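Side-chain contacts in spectinomycin phosphotransferase (Legionella pneumophila, PDB 3I1A), which probably inactivates the antibiotic spectinomycin by transferring a phosphate group to it from a nucleotide, using a kinase-like fold and magnesium: residues 118-121 with 122-126; 146-149 with 150-153; 155-158 with 159-162. One frame throughout, in Å; residues are numbered along the deposited sequence.

Contact 1 (118-121 with 122-126)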
loop_
_atom_site.group_PDB
_atom_site.type_symbol
_atom_site.label_atom_id
_atom_site.label_comp_id
_atom_site.label_asym_id
_atom_site.label_seq_id
_atom_site.Cartn_x
_atom_site.Cartn_y
_atom_site.Cartn_z
ATOM N N TRP A 118 -1.439 18.660 -2.984
ATOM C CA TRP A 118 -0.442 18.259 -2.000
ATOM C C TRP A 118 -0.935 18.726 -0.631
ATOM O O TRP A 118 -0.825 17.999 0.342
ATOM C CB TRP A 118 0.914 18.884 -2.279
ATOM C CG TRP A 118 1.729 18.072 -3.224
ATOM C CD1 TRP A 118 2.034 18.376 -4.518
ATOM C CD2 TRP A 118 2.371 16.820 -2.941
ATOM N NE1 TRP A 118 2.838 17.389 -5.059
ATOM C CE2 TRP A 118 3.055 16.424 -4.115
ATOM C CE3 TRP A 118 2.441 16.000 -1.812
ATOM C CZ2 TRP A 118 3.798 15.237 -4.190
ATOM C CZ3 TRP A 118 3.186 14.814 -1.884
ATOM C CH2 TRP A 118 3.853 14.449 -3.066
ATOM N N LYS A 119 -1.483 19.935 -0.582
ATOM C CA LYS A 119 -2.009 20.459 0.670
ATOM C C LYS A 119 -3.169 19.606 1.174
ATOM O O LYS A 119 -3.236 19.284 2.371
ATOM C CB LYS A 119 -2.457 21.915 0.501
ATOM C CG LYS A 119 -1.288 22.867 0.333
ATOM C CD LYS A 119 -1.722 24.336 0.167
ATOM C CE LYS A 119 -0.487 25.217 -0.119
ATOM N NZ LYS A 119 -0.814 26.610 -0.523
ATOM N N GLN A 120 -4.071 19.228 0.261
ATOM C CA GLN A 120 -5.234 18.403 0.596
ATOM C C GLN A 120 -4.753 17.039 1.119
ATOM O O GLN A 120 -5.326 16.493 2.068
ATOM C CB GLN A 120 -6.112 18.204 -0.641
ATOM C CG GLN A 120 -7.304 17.293 -0.397
ATOM C CD GLN A 120 -8.164 17.072 -1.630
ATOM O OE1 GLN A 120 -7.693 17.189 -2.783
ATOM N NE2 GLN A 120 -9.435 16.716 -1.401
ATOM N N LEU A 121 -3.693 16.495 0.512
ATOM C CA LEU A 121 -3.179 15.202 0.967
ATOM C C LEU A 121 -2.651 15.350 2.400
ATOM O O LEU A 121 -2.857 14.465 3.248
ATOM C CB LEU A 121 -2.074 14.683 0.033
ATOM C CG LEU A 121 -1.336 13.410 0.485
ATOM C CD1 LEU A 121 -2.317 12.222 0.523
ATOM C CD2 LEU A 121 -0.187 13.108 -0.474
ATOM N N GLY A 122 -1.965 16.461 2.668
ATOM C CA GLY A 122 -1.467 16.700 4.014
ATOM C C GLY A 122 -2.629 16.825 4.997
ATOM O O GLY A 122 -2.586 16.282 6.107
ATOM N N LYS A 123 -3.664 17.573 4.614
ATOM C CA LYS A 123 -4.844 17.733 5.479
ATOM C C LYS A 123 -5.524 16.379 5.790
ATOM O O LYS A 123 -5.869 16.087 6.933
ATOM C CB LYS A 123 -5.847 18.667 4.797
ATOM C CG LYS A 123 -7.195 18.888 5.505
ATOM C CD LYS A 123 -8.119 19.760 4.620
ATOM C CE LYS A 123 -8.091 19.338 3.124
ATOM N NZ LYS A 123 -9.132 19.945 2.177
ATOM N N VAL A 124 -5.687 15.547 4.763
ATOM C CA VAL A 124 -6.346 14.254 4.934
ATOM C C VAL A 124 -5.522 13.261 5.740
ATOM O O VAL A 124 -6.052 12.552 6.602
ATOM C CB VAL A 124 -6.709 13.648 3.543
ATOM C CG1 VAL A 124 -7.223 12.220 3.700
ATOM C CG2 VAL A 124 -7.787 14.518 2.901
ATOM N N LEU A 125 -4.228 13.214 5.493
ATOM C CA LEU A 125 -3.414 12.286 6.252
ATOM C C LEU A 125 -3.362 12.743 7.704
ATOM O O LEU A 125 -3.307 11.920 8.605
ATOM C CB LEU A 125 -2.021 12.177 5.653
ATOM C CG LEU A 125 -1.225 10.941 6.057
ATOM C CD1 LEU A 125 -2.017 9.671 5.727
ATOM C CD2 LEU A 125 0.083 10.915 5.283
ATOM N N ARG A 126 -3.401 14.051 7.967
ATOM C CA ARG A 126 -3.413 14.479 9.368
ATOM C C ARG A 126 -4.741 14.043 10.008
ATOM O O ARG A 126 -4.785 13.628 11.172
ATOM C CB ARG A 126 -3.243 16.006 9.466
ATOM C CG ARG A 126 -3.262 16.567 10.911
ATOM C CD ARG A 126 -2.060 16.097 11.720
ATOM N NE ARG A 126 -2.110 16.567 13.112
ATOM C CZ ARG A 126 -1.870 17.821 13.499
ATOM N NH1 ARG A 126 -1.552 18.761 12.614
ATOM N NH2 ARG A 126 -1.952 18.147 14.790
#
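Lys123 swings its ammonium end back over Gln120: NZ and CE of the lysine both stop 4.1 Å from CG of the glutamine, a van der Waals touch with the two chains passing each other at a slant. The bend sits at chi3 of Lys123 (43°), which also brings CE to 3.9 Å from the CA of Gln120. One residue on, and a full turn after Gln120, Val124 meets the backbone carbonyl of Gln120. Its CG2, anti to its own carbonyl carbon, lies 3.3 Å from Gln120 O, the atom that accepts the amide hydrogen of Val124 N at 2.9 Å. These are i to i+3 and i to i+4 contacts within helix 115-129, and regular backbone bonds from Gly122 to Trp118 and from Leu125 to Leu121 run through the same turns. Gln120 itself extends straight beyond CG, and both ends of its amide are taken: OE1 accepts from Ile226 N, while NE2 reaches Ser225 OG and Glu76 OE2. Farther round the helix, Leu121 packs on Ile226 and Ile228 of the strand 226-228 and, with Leu125, on Phe263 of helix 257-267. Trp118 meets the ring of Trp254, and Lys119 NZ forms a salt bridge with Glu265.

Contact 2 (146-149 with 150-153)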
loop_
_atom_site.group_PDB
_atom_site.type_symbol
_atom_site.label_atom_id
_atom_site.label_comp_id
_atom_site.label_asym_id
_atom_site.label_seq_id
_atom_site.Cartn_x
_atom_site.Cartn_y
_atom_site.Cartn_z
ATOM N N TYR A 146 8.745 -3.424 15.047
ATOM C CA TYR A 146 10.117 -3.311 14.568
ATOM C C TYR A 146 10.748 -4.667 14.298
ATOM O O TYR A 146 11.909 -4.910 14.624
ATOM C CB TYR A 146 10.933 -2.506 15.581
ATOM C CG TYR A 146 10.395 -1.094 15.724
ATOM C CD1 TYR A 146 10.662 -0.139 14.755
ATOM C CD2 TYR A 146 9.551 -0.737 16.780
ATOM C CE1 TYR A 146 10.101 1.133 14.816
ATOM C CE2 TYR A 146 8.984 0.555 16.851
ATOM C CZ TYR A 146 9.273 1.475 15.854
ATOM O OH TYR A 146 8.742 2.751 15.887
ATOM N N SER A 147 9.961 -5.545 13.687
ATOM C CA SER A 147 10.406 -6.891 13.383
ATOM C C SER A 147 11.697 -6.924 12.581
ATOM O O SER A 147 11.885 -6.152 11.647
ATOM C CB SER A 147 9.314 -7.635 12.611
ATOM O OG SER A 147 9.806 -8.874 12.142
ATOM N N PRO A 148 12.612 -7.830 12.950
ATOM C CA PRO A 148 13.894 -7.986 12.271
ATOM C C PRO A 148 13.791 -9.013 11.127
ATOM O O PRO A 148 14.781 -9.283 10.451
ATOM C CB PRO A 148 14.801 -8.470 13.395
ATOM C CG PRO A 148 13.887 -9.437 14.119
ATOM C CD PRO A 148 12.611 -8.571 14.229
ATOM N N LYS A 149 12.591 -9.547 10.895
ATOM C CA LYS A 149 12.368 -10.561 9.855
ATOM C C LYS A 149 13.071 -10.305 8.529
ATOM O O LYS A 149 13.827 -11.153 8.035
ATOM C CB LYS A 149 10.872 -10.740 9.564
ATOM C CG LYS A 149 10.615 -11.715 8.401
ATOM C CD LYS A 149 9.146 -12.034 8.191
ATOM C CE LYS A 149 8.987 -13.114 7.126
ATOM N NZ LYS A 149 7.603 -13.665 7.061
ATOM N N TRP A 150 12.816 -9.137 7.954
ATOM C CA TRP A 150 13.391 -8.770 6.666
ATOM C C TRP A 150 14.880 -8.509 6.730
ATOM O O TRP A 150 15.621 -8.858 5.807
ATOM C CB TRP A 150 12.659 -7.546 6.120
ATOM C CG TRP A 150 11.197 -7.748 6.193
ATOM C CD1 TRP A 150 10.324 -7.166 7.072
ATOM C CD2 TRP A 150 10.424 -8.637 5.383
ATOM N NE1 TRP A 150 9.046 -7.638 6.852
ATOM C CE2 TRP A 150 9.080 -8.544 5.822
ATOM C CE3 TRP A 150 10.734 -9.505 4.326
ATOM C CZ2 TRP A 150 8.050 -9.284 5.240
ATOM C CZ3 TRP A 150 9.706 -10.242 3.747
ATOM C CH2 TRP A 150 8.381 -10.125 4.205
ATOM N N ARG A 151 15.335 -7.881 7.806
ATOM C CA ARG A 151 16.755 -7.636 7.922
ATOM C C ARG A 151 17.488 -8.975 7.943
ATOM O O ARG A 151 18.549 -9.110 7.357
ATOM C CB ARG A 151 17.058 -6.856 9.201
ATOM C CG ARG A 151 16.557 -5.418 9.145
ATOM C CD ARG A 151 17.060 -4.610 10.324
ATOM N NE ARG A 151 16.392 -4.944 11.574
ATOM C CZ ARG A 151 15.176 -4.533 11.915
ATOM N NH1 ARG A 151 14.470 -3.770 11.084
ATOM N NH2 ARG A 151 14.681 -4.848 13.111
ATOM N N GLU A 152 16.914 -9.958 8.617
ATOM C CA GLU A 152 17.535 -11.278 8.699
ATOM C C GLU A 152 17.584 -11.934 7.330
ATOM O O GLU A 152 18.608 -12.505 6.953
ATOM C CB GLU A 152 16.774 -12.175 9.686
ATOM C CG GLU A 152 16.827 -11.665 11.124
ATOM C CD GLU A 152 16.064 -12.540 12.105
ATOM O OE1 GLU A 152 14.993 -13.076 11.743
ATOM O OE2 GLU A 152 16.525 -12.679 13.253
ATOM N N ILE A 153 16.489 -11.841 6.581
ATOM C CA ILE A 153 16.450 -12.438 5.246
ATOM C C ILE A 153 17.518 -11.836 4.345
ATOM O O ILE A 153 18.199 -12.559 3.614
ATOM C CB ILE A 153 15.071 -12.252 4.593
ATOM C CG1 ILE A 153 14.060 -13.170 5.273
ATOM C CG2 ILE A 153 15.137 -12.590 3.101
ATOM C CD1 ILE A 153 12.616 -12.809 4.969
HETATM O O HOH W 1 13.177 -6.397 9.141
HETATM O O HOH W 2 13.549 -13.649 8.795
#
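The guanidinium of Arg151 lies with one face over the CA of Pro148, 3.3 Å from NH2, and has Tyr146 O at its edge. NH2 donates to that carbonyl oxygen at 3.2 Å; the oxygen is close to the guanidinium plane, but the donor stands 45° out of the carbonyl plane. The bend at chi3 (-74°) folds the arginine back toward the loop. Lys149 comes over one face of the Trp150 indole, its CG 4.3 Å above the ring plane and its CD near CZ2. This is the start of helix 149-157, where Ser147 OG accepts from Lys149 N at 3.1 Å in a capping bond. Pro148 O then takes the first regular helical bond, from Glu152 N, nearly along the C=O axis, and CG of Glu152 sits 3.2 Å from the same oxygen. One water links Ser147 O to Arg151 N. Ile153 runs beside Lys149 in the same direction, with CD1 4.1 Å from CG of the lysine. Beyond the turn, Arg151 is gripped by salt bridges from NE to Glu193 and from NH1 to Glu283, while Trp150 and Ile153 rest on Ala290 of helix 274-297.

Contact 3 (155-158 with 159-162)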
loop_
_atom_site.group_PDB
_atom_site.type_symbol
_atom_site.label_atom_id
_atom_site.label_comp_id
_atom_site.label_asym_id
_atom_site.label_seq_id
_atom_site.Cartn_x
_atom_site.Cartn_y
_atom_site.Cartn_z
ATOM N N ARG A 155 20.298 -10.617 5.261
ATOM C CA ARG A 155 21.618 -11.090 5.684
ATOM C C ARG A 155 21.832 -12.513 5.197
ATOM O O ARG A 155 22.969 -12.898 4.917
ATOM C CB ARG A 155 21.787 -11.037 7.215
ATOM C CG ARG A 155 21.778 -9.627 7.754
ATOM C CD ARG A 155 22.261 -9.547 9.189
ATOM N NE ARG A 155 21.876 -8.281 9.794
ATOM C CZ ARG A 155 20.804 -8.139 10.575
ATOM N NH1 ARG A 155 20.035 -9.184 10.845
ATOM N NH2 ARG A 155 20.493 -6.952 11.080
ATOM N N SER A 156 20.758 -13.298 5.103
ATOM C CA SER A 156 20.904 -14.673 4.629
ATOM C C SER A 156 21.370 -14.677 3.177
ATOM O O SER A 156 21.928 -15.674 2.715
ATOM C CB SER A 156 19.593 -15.454 4.752
ATOM O OG SER A 156 18.621 -15.002 3.819
ATOM N N PHE A 157 21.160 -13.573 2.456
ATOM C CA PHE A 157 21.591 -13.493 1.051
ATOM C C PHE A 157 23.101 -13.349 0.911
ATOM O O PHE A 157 23.676 -13.793 -0.080
ATOM C CB PHE A 157 20.980 -12.285 0.310
ATOM C CG PHE A 157 19.478 -12.328 0.132
ATOM C CD1 PHE A 157 18.737 -13.485 0.396
ATOM C CD2 PHE A 157 18.811 -11.197 -0.331
ATOM C CE1 PHE A 157 17.368 -13.508 0.199
ATOM C CE2 PHE A 157 17.426 -11.215 -0.534
ATOM C CZ PHE A 157 16.708 -12.369 -0.268
ATOM N N TYR A 158 23.740 -12.711 1.893
ATOM C CA TYR A 158 25.175 -12.456 1.844
ATOM C C TYR A 158 26.034 -13.603 1.325
ATOM O O TYR A 158 26.839 -13.424 0.409
ATOM C CB TYR A 158 25.671 -12.029 3.230
ATOM C CG TYR A 158 25.109 -10.685 3.686
ATOM C CD1 TYR A 158 25.224 -10.287 5.016
ATOM C CD2 TYR A 158 24.496 -9.809 2.784
ATOM C CE1 TYR A 158 24.746 -9.046 5.447
ATOM C CE2 TYR A 158 24.010 -8.557 3.199
ATOM C CZ TYR A 158 24.141 -8.182 4.534
ATOM O OH TYR A 158 23.701 -6.938 4.957
ATOM N N ASN A 159 25.850 -14.778 1.902
ATOM C CA ASN A 159 26.654 -15.908 1.486
ATOM C C ASN A 159 26.213 -16.536 0.169
ATOM O O ASN A 159 26.985 -17.260 -0.456
ATOM C CB ASN A 159 26.704 -16.960 2.602
ATOM C CG ASN A 159 27.520 -16.492 3.799
ATOM O OD1 ASN A 159 28.339 -15.581 3.686
ATOM N ND2 ASN A 159 27.306 -17.123 4.946
ATOM N N GLN A 160 24.980 -16.264 -0.251
ATOM C CA GLN A 160 24.462 -16.815 -1.500
ATOM C C GLN A 160 24.955 -16.057 -2.742
ATOM O O GLN A 160 24.826 -16.542 -3.859
ATOM C CB GLN A 160 22.932 -16.805 -1.479
ATOM C CG GLN A 160 22.309 -17.522 -0.300
ATOM C CD GLN A 160 20.799 -17.493 -0.378
ATOM O OE1 GLN A 160 20.219 -17.919 -1.384
ATOM N NE2 GLN A 160 20.149 -16.977 0.673
ATOM N N ILE A 161 25.519 -14.870 -2.553
ATOM C CA ILE A 161 25.997 -14.083 -3.678
ATOM C C ILE A 161 27.219 -14.712 -4.363
ATOM O O ILE A 161 27.661 -14.253 -5.411
ATOM C CB ILE A 161 26.326 -12.631 -3.226
ATOM C CG1 ILE A 161 25.078 -11.992 -2.607
ATOM C CG2 ILE A 161 26.782 -11.777 -4.417
ATOM C CD1 ILE A 161 23.808 -12.161 -3.471
ATOM N N GLU A 162 27.723 -15.793 -3.774
ATOM C CA GLU A 162 28.889 -16.507 -4.292
ATOM C C GLU A 162 28.616 -17.213 -5.620
ATOM O O GLU A 162 27.498 -17.671 -5.886
ATOM C CB GLU A 162 29.359 -17.553 -3.273
ATOM C CG GLU A 162 29.770 -16.998 -1.914
ATOM C CD GLU A 162 30.186 -18.092 -0.936
ATOM O OE1 GLU A 162 31.146 -18.837 -1.235
ATOM O OE2 GLU A 162 29.555 -18.205 0.134
HETATM O O HOH W 3 24.692 -14.781 4.634
#
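Past the C-terminal part of helix 149-157, residues 159-161 keep helical backbone angles without the regular bonds, and Gln160 folds back across this turn. The glutamine's CG stands anti to its carbonyl carbon (chi1 -55°) and the chain then extends, carrying the amide along the helix to Ser156. There NE2 donates to Ser156 O at 3.0 Å. The bond is nearly straight at the hydrogen (165°), and the oxygen lies near the amide plane, yet the donor stands well above the carbonyl plane, 61° out of it. The same nitrogen comes to the edge of the Phe157 ring, 3.8 Å from CD1, with ring and amide planes almost perpendicular. A side-chain amide thus takes a carbonyl that a backbone N-H would meet in a continuing helix. Phe157 O receives Gln160 N at 2.8 Å and, weakly, Ile161 N, while CG1 of Ile161 packs 3.4 Å from that oxygen. Arg155 O accepts from Tyr158 N and from a water 2.6 Å away, which in turn accepts from Asn159 N and so bridges Arg155 and Asn159. Ser156 OG, by contrast, bonds back into the helix, to Ile153 O. Around this surface turn, Phe157 and Gln160 lie against Leu297 near the end of helix 274-297, and Tyr158 packs on Val189 of helix 182-198 and stacks with His186.

Contacts 2 and 3 belong to one helix, 149-157: the first is its capped start and the second its C-terminal end, their centres about 15 Å apart. Both turn side chains toward helices 182-198 and 274-297, and Glu193 ties them together, since its OE1 pairs with Arg151 of contact 2 and Arg155 of contact 3. Contact 1 stands apart on helix 115-129, its centre about 31 Å from that of contact 2 and 42 Å from that of contact 3. The side chain of Leu121 is about 9 Å from that of Asn217 and 11 Å from that of Asn107, which bind magnesium and ADP respectively in ligand-bound structures of this protein; this model holds neither. The other two lie away from that site.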